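Local coordinates for protein phosphatase Slingshot homolog 2 (Homo sapiens, PDB 2NT2), which dephosphorylates and activates the actin-depolymerizing factor cofilin, and so regulates actin filament dynamics, through the phosphatase domain modelled here, at residues A[29-40]-A[83-94]; A[16-26]-A[40-48]. The protein carries 1 engineered substitution. All coordinates share one frame; numbering follows the deposited sequence.

Contact 1 of 2, residues A[29-40]-A[83-94]. Engineered in segment 83-94: Ser88 (natural residue Cys). With SO4 (sulfate ion), chain D.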
loop_
_atom_site.group_PDB
_atom_site.type_symbol
_atom_site.label_atom_id
_atom_site.label_comp_id
_atom_site.label_asym_id
_atom_site.label_seq_id
_atom_site.Cartn_x
_atom_site.Cartn_y
_atom_site.Cartn_z
ATOM N N GLY A 29 -15.818 5.306 -0.123
ATOM C CA GLY A 29 -16.187 4.146 0.662
ATOM C C GLY A 29 -15.033 3.537 1.436
ATOM O O GLY A 29 -15.045 2.343 1.744
ATOM N N VAL A 30 -14.019 4.342 1.742
ATOM C CA VAL A 30 -12.864 3.873 2.491
ATOM C C VAL A 30 -13.161 3.874 3.985
ATOM O O VAL A 30 -13.817 4.794 4.480
ATOM C CB VAL A 30 -11.622 4.750 2.239
ATOM C CG1 VAL A 30 -10.471 4.238 3.095
ATOM C CG2 VAL A 30 -11.248 4.781 0.768
ATOM N N ARG A 31 -12.706 2.863 4.721
ATOM C CA ARG A 31 -12.893 2.855 6.171
ATOM C C ARG A 31 -11.637 2.322 6.859
ATOM O O ARG A 31 -11.489 2.452 8.072
ATOM C CB ARG A 31 -14.103 2.032 6.608
ATOM C CG ARG A 31 -15.280 2.031 5.660
ATOM C CD ARG A 31 -16.178 3.242 5.783
ATOM N NE ARG A 31 -15.769 4.180 6.820
ATOM C CZ ARG A 31 -16.435 5.290 7.122
ATOM N NH1 ARG A 31 -17.550 5.594 6.470
ATOM N NH2 ARG A 31 -15.988 6.089 8.082
ATOM N N TYR A 32 -10.770 1.729 6.056
ATOM C CA TYR A 32 -9.494 1.203 6.511
ATOM C C TYR A 32 -8.361 2.017 5.890
ATOM O O TYR A 32 -8.400 2.349 4.706
ATOM C CB TYR A 32 -9.331 -0.267 6.126
ATOM C CG TYR A 32 -10.371 -1.191 6.702
ATOM C CD1 TYR A 32 -11.571 -1.417 6.037
ATOM C CD2 TYR A 32 -10.154 -1.841 7.911
ATOM C CE1 TYR A 32 -12.533 -2.263 6.555
ATOM C CE2 TYR A 32 -11.118 -2.688 8.432
ATOM C CZ TYR A 32 -12.300 -2.895 7.753
ATOM O OH TYR A 32 -13.250 -3.741 8.282
ATOM N N ILE A 33 -7.352 2.335 6.691
ATOM C CA ILE A 33 -6.220 3.080 6.153
ATOM C C ILE A 33 -4.901 2.444 6.582
ATOM O O ILE A 33 -4.624 2.334 7.775
ATOM C CB ILE A 33 -6.238 4.549 6.591
ATOM C CG1 ILE A 33 -7.520 5.301 6.230
ATOM C CG2 ILE A 33 -5.024 5.279 6.030
ATOM C CD1 ILE A 33 -7.526 6.733 6.727
ATOM N N LEU A 34 -4.143 2.032 5.574
ATOM C CA LEU A 34 -2.789 1.532 5.722
ATOM C C LEU A 34 -1.788 2.668 5.485
ATOM O O LEU A 34 -1.528 3.093 4.361
ATOM C CB LEU A 34 -2.531 0.373 4.770
ATOM C CG LEU A 34 -1.204 -0.370 4.925
ATOM C CD1 LEU A 34 -0.912 -0.665 6.387
ATOM C CD2 LEU A 34 -1.223 -1.653 4.102
ATOM N N ASN A 35 -1.277 3.163 6.601
ATOM C CA ASN A 35 -0.320 4.253 6.649
ATOM C C ASN A 35 1.102 3.708 6.762
ATOM O O ASN A 35 1.544 3.360 7.854
ATOM C CB ASN A 35 -0.655 5.147 7.844
ATOM C CG ASN A 35 0.204 6.389 7.910
ATOM O OD1 ASN A 35 1.232 6.465 7.241
ATOM N ND2 ASN A 35 -0.234 7.347 8.721
ATOM N N VAL A 36 1.789 3.629 5.633
ATOM C CA VAL A 36 3.121 3.060 5.518
ATOM C C VAL A 36 4.202 4.110 5.739
ATOM O O VAL A 36 5.089 4.308 4.902
ATOM C CB VAL A 36 3.327 2.415 4.129
ATOM C CG1 VAL A 36 4.515 1.461 4.160
ATOM C CG2 VAL A 36 2.075 1.678 3.691
ATOM N N THR A 37 4.107 4.836 6.851
ATOM C CA THR A 37 5.065 5.875 7.182
ATOM C C THR A 37 5.381 5.860 8.680
ATOM O O THR A 37 4.597 5.338 9.472
ATOM C CB THR A 37 4.599 7.300 6.836
ATOM O OG1 THR A 37 3.828 7.831 7.929
ATOM C CG2 THR A 37 3.720 7.362 5.601
ATOM N N ARG A 38 6.504 6.472 9.020
ATOM C CA ARG A 38 6.849 6.780 10.398
ATOM C C ARG A 38 6.446 8.217 10.746
ATOM O O ARG A 38 6.028 8.475 11.876
ATOM C CB ARG A 38 8.351 6.609 10.642
ATOM C CG ARG A 38 8.786 7.082 12.028
ATOM C CD ARG A 38 8.962 5.912 12.982
ATOM N NE ARG A 38 8.075 6.004 14.135
ATOM C CZ ARG A 38 7.747 5.010 14.941
ATOM N NH1 ARG A 38 8.232 3.791 14.747
ATOM N NH2 ARG A 38 6.922 5.230 15.955
ATOM N N GLU A 39 6.585 9.107 9.776
ATOM C CA GLU A 39 6.493 10.546 9.948
ATOM C C GLU A 39 5.133 11.156 9.655
ATOM O O GLU A 39 4.852 12.317 9.966
ATOM C CB GLU A 39 7.557 11.199 9.043
ATOM C CG GLU A 39 7.181 11.263 7.574
ATOM C CD GLU A 39 7.600 10.046 6.777
ATOM O OE1 GLU A 39 7.809 10.171 5.549
ATOM O OE2 GLU A 39 7.725 8.942 7.347
ATOM N N ILE A 40 4.221 10.419 9.016
ATOM C CA ILE A 40 2.910 11.019 8.754
ATOM C C ILE A 40 1.890 10.491 9.757
ATOM O O ILE A 40 1.915 9.321 10.125
ATOM C CB ILE A 40 2.422 10.763 7.323
ATOM C CG1 ILE A 40 3.248 11.508 6.259
ATOM C CG2 ILE A 40 0.956 11.100 7.149
ATOM C CD1 ILE A 40 4.318 10.610 5.681
ATOM N N LYS A 83 -13.125 -0.864 1.760
ATOM C CA LYS A 83 -12.002 -0.434 0.948
ATOM C C LYS A 83 -10.884 0.133 1.825
ATOM O O LYS A 83 -11.140 0.627 2.923
ATOM C CB LYS A 83 -12.415 0.611 -0.090
ATOM C CG LYS A 83 -13.670 0.259 -0.876
ATOM C CD LYS A 83 -13.752 1.042 -2.178
ATOM C CE LYS A 83 -14.807 0.435 -3.093
ATOM N NZ LYS A 83 -16.187 0.703 -2.598
ATOM N N CYS A 84 -9.667 0.033 1.308
ATOM C CA CYS A 84 -8.461 0.397 2.045
ATOM C C CYS A 84 -7.621 1.390 1.254
ATOM O O CYS A 84 -7.399 1.209 0.057
ATOM C CB CYS A 84 -7.656 -0.862 2.366
ATOM S SG CYS A 84 -6.137 -0.622 3.312
ATOM N N LEU A 85 -7.169 2.446 1.925
ATOM C CA LEU A 85 -6.209 3.366 1.335
ATOM C C LEU A 85 -4.788 2.996 1.753
ATOM O O LEU A 85 -4.402 3.086 2.918
ATOM C CB LEU A 85 -6.513 4.815 1.724
ATOM C CG LEU A 85 -5.400 5.833 1.440
ATOM C CD1 LEU A 85 -5.203 6.004 -0.057
ATOM C CD2 LEU A 85 -5.702 7.166 2.106
ATOM N N VAL A 86 -3.973 2.578 0.785
ATOM C CA VAL A 86 -2.554 2.429 1.103
ATOM C C VAL A 86 -1.829 3.725 0.735
ATOM O O VAL A 86 -1.825 4.108 -0.432
ATOM C CB VAL A 86 -1.876 1.250 0.400
ATOM C CG1 VAL A 86 -0.570 0.933 1.128
ATOM C CG2 VAL A 86 -2.785 0.035 0.364
ATOM N N HIS A 87 -1.258 4.387 1.738
ATOM C CA HIS A 87 -0.602 5.669 1.486
ATOM C C HIS A 87 0.734 5.777 2.215
ATOM O O HIS A 87 1.002 5.087 3.195
ATOM C CB HIS A 87 -1.513 6.835 1.842
ATOM C CG HIS A 87 -1.647 7.166 3.291
ATOM N ND1 HIS A 87 -0.872 8.126 3.903
ATOM C CD2 HIS A 87 -2.463 6.688 4.259
ATOM C CE1 HIS A 87 -1.199 8.221 5.180
ATOM N NE2 HIS A 87 -2.164 7.356 5.425
ATOM N N SER A 88 1.570 6.646 1.662
ATOM C CA SER A 88 2.835 7.057 2.252
ATOM C C SER A 88 2.855 8.580 2.354
ATOM O O SER A 88 1.804 9.196 2.551
ATOM C CB SER A 88 4.010 6.535 1.426
ATOM O OG SER A 88 3.840 6.821 0.049
ATOM N N LYS A 89 4.019 9.191 2.188
ATOM C CA LYS A 89 4.042 10.648 2.019
ATOM C C LYS A 89 3.711 11.016 0.573
ATOM O O LYS A 89 2.831 11.832 0.326
ATOM C CB LYS A 89 5.388 11.228 2.433
ATOM C CG LYS A 89 5.707 12.591 1.841
ATOM C CD LYS A 89 6.384 13.508 2.839
ATOM C CE LYS A 89 6.487 14.923 2.295
ATOM N NZ LYS A 89 6.397 15.942 3.376
ATOM N N MET A 90 4.414 10.428 -0.395
ATOM C CA MET A 90 4.147 10.755 -1.789
ATOM C C MET A 90 3.250 9.743 -2.488
ATOM O O MET A 90 2.615 10.091 -3.488
ATOM C CB MET A 90 5.453 10.924 -2.568
ATOM C CG MET A 90 6.509 11.770 -1.884
ATOM S SD MET A 90 5.981 13.439 -1.463
ATOM C CE MET A 90 4.858 13.813 -2.803
ATOM N N GLY A 91 3.176 8.523 -1.978
ATOM C CA GLY A 91 2.424 7.462 -2.636
ATOM C C GLY A 91 3.193 6.911 -3.826
ATOM O O GLY A 91 2.615 6.512 -4.834
ATOM N N VAL A 92 4.512 6.889 -3.713
ATOM C CA VAL A 92 5.405 6.558 -4.818
ATOM C C VAL A 92 6.287 5.358 -4.517
ATOM O O VAL A 92 6.577 4.546 -5.395
ATOM C CB VAL A 92 6.285 7.787 -5.134
ATOM C CG1 VAL A 92 7.650 7.384 -5.658
ATOM C CG2 VAL A 92 5.557 8.696 -6.114
ATOM N N SER A 93 6.726 5.219 -3.271
ATOM C CA SER A 93 7.716 4.197 -2.931
ATOM C C SER A 93 7.249 3.248 -1.842
ATOM O O SER A 93 7.012 2.056 -2.066
ATOM C CB SER A 93 9.015 4.905 -2.528
ATOM O OG SER A 93 10.053 3.995 -2.265
ATOM N N ARG A 94 7.086 3.739 -0.618
ATOM C CA ARG A 94 6.661 2.846 0.463
ATOM C C ARG A 94 5.275 2.268 0.203
ATOM O O ARG A 94 5.033 1.069 0.375
ATOM C CB ARG A 94 6.669 3.586 1.799
ATOM C CG ARG A 94 8.057 3.889 2.349
ATOM C CD ARG A 94 7.954 4.807 3.561
ATOM N NE ARG A 94 7.664 6.186 3.175
ATOM C CZ ARG A 94 7.536 7.192 4.028
ATOM N NH1 ARG A 94 7.666 6.997 5.331
ATOM N NH2 ARG A 94 7.273 8.405 3.555
HETATM S S SO4 D . 6.888 7.726 -0.243
HETATM O O1 SO4 D . 6.282 8.784 0.551
HETATM O O2 SO4 D . 8.046 8.223 -0.985
HETATM O O3 SO4 D . 7.332 6.641 0.638
HETATM O O4 SO4 D . 5.895 7.207 -1.189
#
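Strands 30-35 and 83-87 run parallel, and their backbones zip together from Tyr32 to Val36. Leu85 N gives its hydrogen to Tyr32 O at 3.0 Å, Leu85 O takes one from Leu34 N, His87 N reaches Leu34 O at 2.9 Å, and Val36 N closes the ladder on His87 O. Apolar contacts lie on both faces of this pair. Leu34 packs beside Val86 and rests CB on Cys84 SG, on the face where helix 67-79 lies; Ile33 and Leu85 share the other, with helix 16-19 over Leu85. The His87 ring also sits there: Ile33 CG2 meets its edge in plane, 3.4 Å from His87 CD2, while Asn35 CA stands over a face. With CG between backbone N and carbonyl carbon (chi1 78°), that ring is brought across to the neighbouring strand, and His87 ND1 is fixed by a hydrogen bond to Ser88 O.

Beyond His87 the chain becomes the P-loop of the protein-tyrosine phosphatases, 88-94, wrapped round a sulfate where a substrate phosphate would probably sit. Ser88 is an engineered replacement for the cysteine that forms the phosphocysteine intermediate. Met90 N binds sulfate O1, and Val92 N and Ser93 N both bind O4.

Charge closes the far end. Arg94 NE meets sulfate O3 at 2.6 Å, nearly straight at 177°. Its two terminal nitrogens hold Glu39 end-on in a two-bond salt bridge, Arg94 NH2 to Glu39 OE1 at 2.7 Å and NH1 to OE2. Carboxylate and guanidinium are nearly coplanar. Thr37 CG2 lies over one guanidinium face, and Arg94 NH1 has a second acceptor in Val55 O.

Contact 2 of 2, residues A[16-26]-A[40-48]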
loop_
_atom_site.group_PDB
_atom_site.type_symbol
_atom_site.label_atom_id
_atom_site.label_comp_id
_atom_site.label_asym_id
_atom_site.label_seq_id
_atom_site.Cartn_x
_atom_site.Cartn_y
_atom_site.Cartn_z
ATOM N N GLU A 16 -0.171 11.415 1.533
ATOM C CA GLU A 16 -0.623 11.952 2.810
ATOM C C GLU A 16 -1.738 12.968 2.612
ATOM O O GLU A 16 -2.625 13.097 3.456
ATOM C CB GLU A 16 0.534 12.589 3.584
ATOM C CG GLU A 16 1.196 13.765 2.885
ATOM C CD GLU A 16 1.917 14.671 3.866
ATOM O OE1 GLU A 16 3.064 15.071 3.585
ATOM O OE2 GLU A 16 1.335 14.980 4.926
ATOM N N TRP A 17 -1.674 13.705 1.504
ATOM C CA TRP A 17 -2.698 14.713 1.229
ATOM C C TRP A 17 -4.020 14.067 0.852
ATOM O O TRP A 17 -5.082 14.641 1.083
ATOM C CB TRP A 17 -2.195 15.695 0.166
ATOM C CG TRP A 17 -0.930 16.354 0.651
ATOM C CD1 TRP A 17 -0.829 17.372 1.552
ATOM C CD2 TRP A 17 0.407 16.025 0.257
ATOM N NE1 TRP A 17 0.490 17.701 1.742
ATOM C CE2 TRP A 17 1.269 16.891 0.959
ATOM C CE3 TRP A 17 0.958 15.089 -0.622
ATOM C CZ2 TRP A 17 2.655 16.843 0.809
ATOM C CZ3 TRP A 17 2.332 15.043 -0.770
ATOM C CH2 TRP A 17 3.165 15.916 -0.058
ATOM N N ASN A 18 -3.960 12.845 0.334
ATOM C CA ASN A 18 -5.156 12.032 0.151
ATOM C C ASN A 18 -5.661 11.514 1.493
ATOM O O ASN A 18 -6.862 11.402 1.724
ATOM C CB ASN A 18 -4.888 10.857 -0.788
ATOM C CG ASN A 18 -4.542 11.270 -2.200
ATOM O OD1 ASN A 18 -4.958 12.314 -2.704
ATOM N ND2 ASN A 18 -3.745 10.449 -2.875
ATOM N N ALA A 19 -4.738 11.189 2.403
ATOM C CA ALA A 19 -5.174 10.612 3.670
ATOM C C ALA A 19 -5.798 11.664 4.584
ATOM O O ALA A 19 -6.545 11.313 5.503
ATOM C CB ALA A 19 -4.022 9.908 4.362
ATOM N N SER A 20 -5.491 12.935 4.327
ATOM C CA SER A 20 -6.073 14.036 5.091
ATOM C C SER A 20 -7.349 14.588 4.458
ATOM O O SER A 20 -7.941 15.537 4.985
ATOM C CB SER A 20 -5.074 15.157 5.344
ATOM O OG SER A 20 -4.492 15.745 4.209
ATOM N N ASN A 21 -7.780 14.019 3.340
ATOM C CA ASN A 21 -8.988 14.501 2.661
ATOM C C ASN A 21 -10.195 13.639 3.004
ATOM O O ASN A 21 -10.573 12.770 2.226
ATOM C CB ASN A 21 -8.747 14.536 1.157
ATOM C CG ASN A 21 -9.886 15.117 0.352
ATOM O OD1 ASN A 21 -11.047 15.050 0.742
ATOM N ND2 ASN A 21 -9.558 15.674 -0.808
ATOM N N LEU A 22 -10.788 13.880 4.165
ATOM C CA LEU A 22 -11.801 13.018 4.762
ATOM C C LEU A 22 -12.969 12.737 3.824
ATOM O O LEU A 22 -13.317 11.585 3.564
ATOM C CB LEU A 22 -12.308 13.627 6.067
ATOM C CG LEU A 22 -13.539 13.021 6.735
ATOM C CD1 LEU A 22 -13.383 11.528 6.955
ATOM C CD2 LEU A 22 -13.818 13.711 8.066
ATOM N N GLU A 23 -13.581 13.808 3.333
ATOM C CA GLU A 23 -14.742 13.704 2.459
ATOM C C GLU A 23 -14.418 12.847 1.241
ATOM O O GLU A 23 -15.239 12.047 0.800
ATOM C CB GLU A 23 -15.186 15.095 2.030
ATOM C CG GLU A 23 -16.593 15.527 2.335
ATOM C CD GLU A 23 -17.221 14.940 3.576
ATOM O OE1 GLU A 23 -17.785 13.819 3.485
ATOM O OE2 GLU A 23 -17.166 15.571 4.654
ATOM N N ASP A 24 -13.215 13.009 0.681
ATOM C CA ASP A 24 -12.867 12.204 -0.486
ATOM C C ASP A 24 -12.909 10.712 -0.144
ATOM O O ASP A 24 -13.481 9.909 -0.873
ATOM C CB ASP A 24 -11.480 12.560 -1.020
ATOM C CG ASP A 24 -11.196 11.833 -2.324
ATOM O OD1 ASP A 24 -11.638 12.324 -3.385
ATOM O OD2 ASP A 24 -10.539 10.770 -2.308
ATOM N N LEU A 25 -12.296 10.380 0.978
ATOM C CA LEU A 25 -12.180 9.044 1.522
ATOM C C LEU A 25 -13.549 8.440 1.826
ATOM O O LEU A 25 -13.853 7.313 1.430
ATOM C CB LEU A 25 -11.343 9.071 2.813
ATOM C CG LEU A 25 -9.846 9.323 2.619
ATOM C CD1 LEU A 25 -9.086 9.186 3.924
ATOM C CD2 LEU A 25 -9.292 8.375 1.564
ATOM N N GLN A 26 -14.363 9.213 2.540
ATOM C CA GLN A 26 -15.701 8.757 2.902
ATOM C C GLN A 26 -16.514 8.438 1.654
ATOM O O GLN A 26 -17.143 7.386 1.553
ATOM C CB GLN A 26 -16.403 9.811 3.760
ATOM C CG GLN A 26 -17.524 9.251 4.617
ATOM C CD GLN A 26 -17.898 10.160 5.771
ATOM O OE1 GLN A 26 -18.622 11.139 5.590
ATOM N NE2 GLN A 26 -17.418 9.833 6.965
ATOM N N ILE A 40 4.221 10.419 9.016
ATOM C CA ILE A 40 2.910 11.019 8.754
ATOM C C ILE A 40 1.890 10.491 9.757
ATOM O O ILE A 40 1.915 9.321 10.125
ATOM C CB ILE A 40 2.422 10.763 7.323
ATOM C CG1 ILE A 40 3.248 11.508 6.259
ATOM C CG2 ILE A 40 0.956 11.100 7.149
ATOM C CD1 ILE A 40 4.318 10.610 5.681
ATOM N N ASP A 41 1.009 11.380 10.190
ATOM C CA ASP A 41 0.006 11.072 11.191
ATOM C C ASP A 41 -1.195 10.320 10.624
ATOM O O ASP A 41 -1.437 10.334 9.420
ATOM C CB ASP A 41 -0.461 12.384 11.849
ATOM C CG ASP A 41 0.704 13.112 12.496
ATOM O OD1 ASP A 41 0.942 14.293 12.166
ATOM O OD2 ASP A 41 1.408 12.498 13.323
ATOM N N ASN A 42 -1.920 9.689 11.536
ATOM C CA ASN A 42 -3.274 9.201 11.398
ATOM C C ASN A 42 -4.245 10.371 11.607
ATOM O O ASN A 42 -4.564 10.725 12.741
ATOM C CB ASN A 42 -3.591 8.112 12.416
ATOM C CG ASN A 42 -2.845 6.815 12.211
ATOM O OD1 ASN A 42 -3.009 5.879 13.000
ATOM N ND2 ASN A 42 -2.042 6.743 11.155
ATOM N N PHE A 43 -4.667 10.988 10.515
ATOM C CA PHE A 43 -5.444 12.211 10.553
ATOM C C PHE A 43 -6.800 12.059 11.212
ATOM O O PHE A 43 -7.284 13.004 11.849
ATOM C CB PHE A 43 -5.617 12.739 9.115
ATOM C CG PHE A 43 -4.283 13.122 8.485
ATOM C CD1 PHE A 43 -3.547 14.185 8.983
ATOM C CD2 PHE A 43 -3.785 12.414 7.406
ATOM C CE1 PHE A 43 -2.335 14.539 8.418
ATOM C CE2 PHE A 43 -2.572 12.761 6.837
ATOM C CZ PHE A 43 -1.845 13.822 7.344
ATOM N N PHE A 44 -7.469 10.912 11.066
ATOM C CA PHE A 44 -8.848 10.825 11.558
ATOM C C PHE A 44 -9.097 9.627 12.455
ATOM O O PHE A 44 -9.908 8.748 12.137
ATOM C CB PHE A 44 -9.826 10.810 10.370
ATOM C CG PHE A 44 -9.472 11.830 9.295
ATOM C CD1 PHE A 44 -8.893 11.435 8.101
ATOM C CD2 PHE A 44 -9.722 13.175 9.504
ATOM C CE1 PHE A 44 -8.565 12.363 7.131
ATOM C CE2 PHE A 44 -9.394 14.113 8.538
ATOM C CZ PHE A 44 -8.812 13.706 7.352
ATOM N N PRO A 45 -8.439 9.545 13.605
ATOM C CA PRO A 45 -8.730 8.428 14.522
ATOM C C PRO A 45 -10.144 8.562 15.077
ATOM O O PRO A 45 -10.529 9.624 15.570
ATOM C CB PRO A 45 -7.689 8.587 15.626
ATOM C CG PRO A 45 -6.666 9.531 15.094
ATOM C CD PRO A 45 -7.400 10.435 14.138
ATOM N N GLY A 46 -10.940 7.501 14.987
ATOM C CA GLY A 46 -12.342 7.594 15.379
ATOM C C GLY A 46 -13.261 7.623 14.169
ATOM O O GLY A 46 -14.478 7.468 14.283
ATOM N N VAL A 47 -12.670 7.831 12.997
ATOM C CA VAL A 47 -13.382 7.737 11.730
ATOM C C VAL A 47 -12.939 6.481 10.989
ATOM O O VAL A 47 -13.756 5.738 10.444
ATOM C CB VAL A 47 -13.139 8.968 10.837
ATOM C CG1 VAL A 47 -13.972 8.882 9.566
ATOM C CG2 VAL A 47 -13.452 10.251 11.599
ATOM N N PHE A 48 -11.624 6.250 10.960
ATOM C CA PHE A 48 -11.095 5.108 10.232
ATOM C C PHE A 48 -10.245 4.197 11.111
ATOM O O PHE A 48 -9.591 4.655 12.045
ATOM C CB PHE A 48 -10.268 5.575 9.032
ATOM C CG PHE A 48 -10.964 6.597 8.150
ATOM C CD1 PHE A 48 -10.753 7.949 8.346
ATOM C CD2 PHE A 48 -11.815 6.199 7.134
ATOM C CE1 PHE A 48 -11.372 8.888 7.537
ATOM C CE2 PHE A 48 -12.441 7.127 6.323
ATOM C CZ PHE A 48 -12.217 8.474 6.528
#
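Ile40 opens the contact by laying its CG2 branch against Glu16 CB, 3.9 Å away, the two side chains crossing at about a right angle. Ile40 to Phe48 make up most of the irregular connection between parallel strands 30-35 and 49-52 in the sheet of this dual-specificity phosphatase domain, and they pack on helix 16-19 and the start of helix 22-27 largely through three phenylalanine rings.

Phe43 lies flat against the end of the first helix. Ser20 CB stands over the ring centre, 3.7 Å from the centroid and 11° off the normal, a CH-pi contact; Asp41 O lies over the opposite face, and Ala19 CB meets the edge in plane. An alanine at Phe43 removes the ring, and Ser20 CB and Ala19 CB would probably be left facing a gap between loop and helix.

Phe44 follows, its ring held between Phe43 CB on one face and Leu22 CB on the other, the latter 4.0 Å from the centroid. Phe44 O takes hydrogens from both Val47 N and Phe48 N, curling the chain back toward the second helix. Val47 then touches Leu22 with CG1, which also lies over a face of the Phe48 ring. With CG anti to its own carbonyl carbon (chi1 -50°), Phe48 brings CZ against both Leu22 and Leu25: CZ is 3.9 Å from Leu25 CB, and Leu22 CD1 meets the ring edge 3.3 Å from Phe48 CZ.

In the fold
From the N terminus, helices 16-19 and 22-27 come first and lead directly into strand 30-35. The chain then leaves that strand through a loop whose later part, 40-48, closes contact 2 by returning to the two helices, before strand 49-52 begins. Contact 1 closes a longer loop: after helix 67-79 the chain comes back as strand 83-87 beside strand 30-35. Because the segments alternate, the two contacts cross. They share Ile40 and are joined further by Val30 N to Leu25 O and by Arg31 NH2 to Val47 O, both probable hydrogen bonds. Together they tie the sheet interior and phosphate loop to the helices and loop on one face.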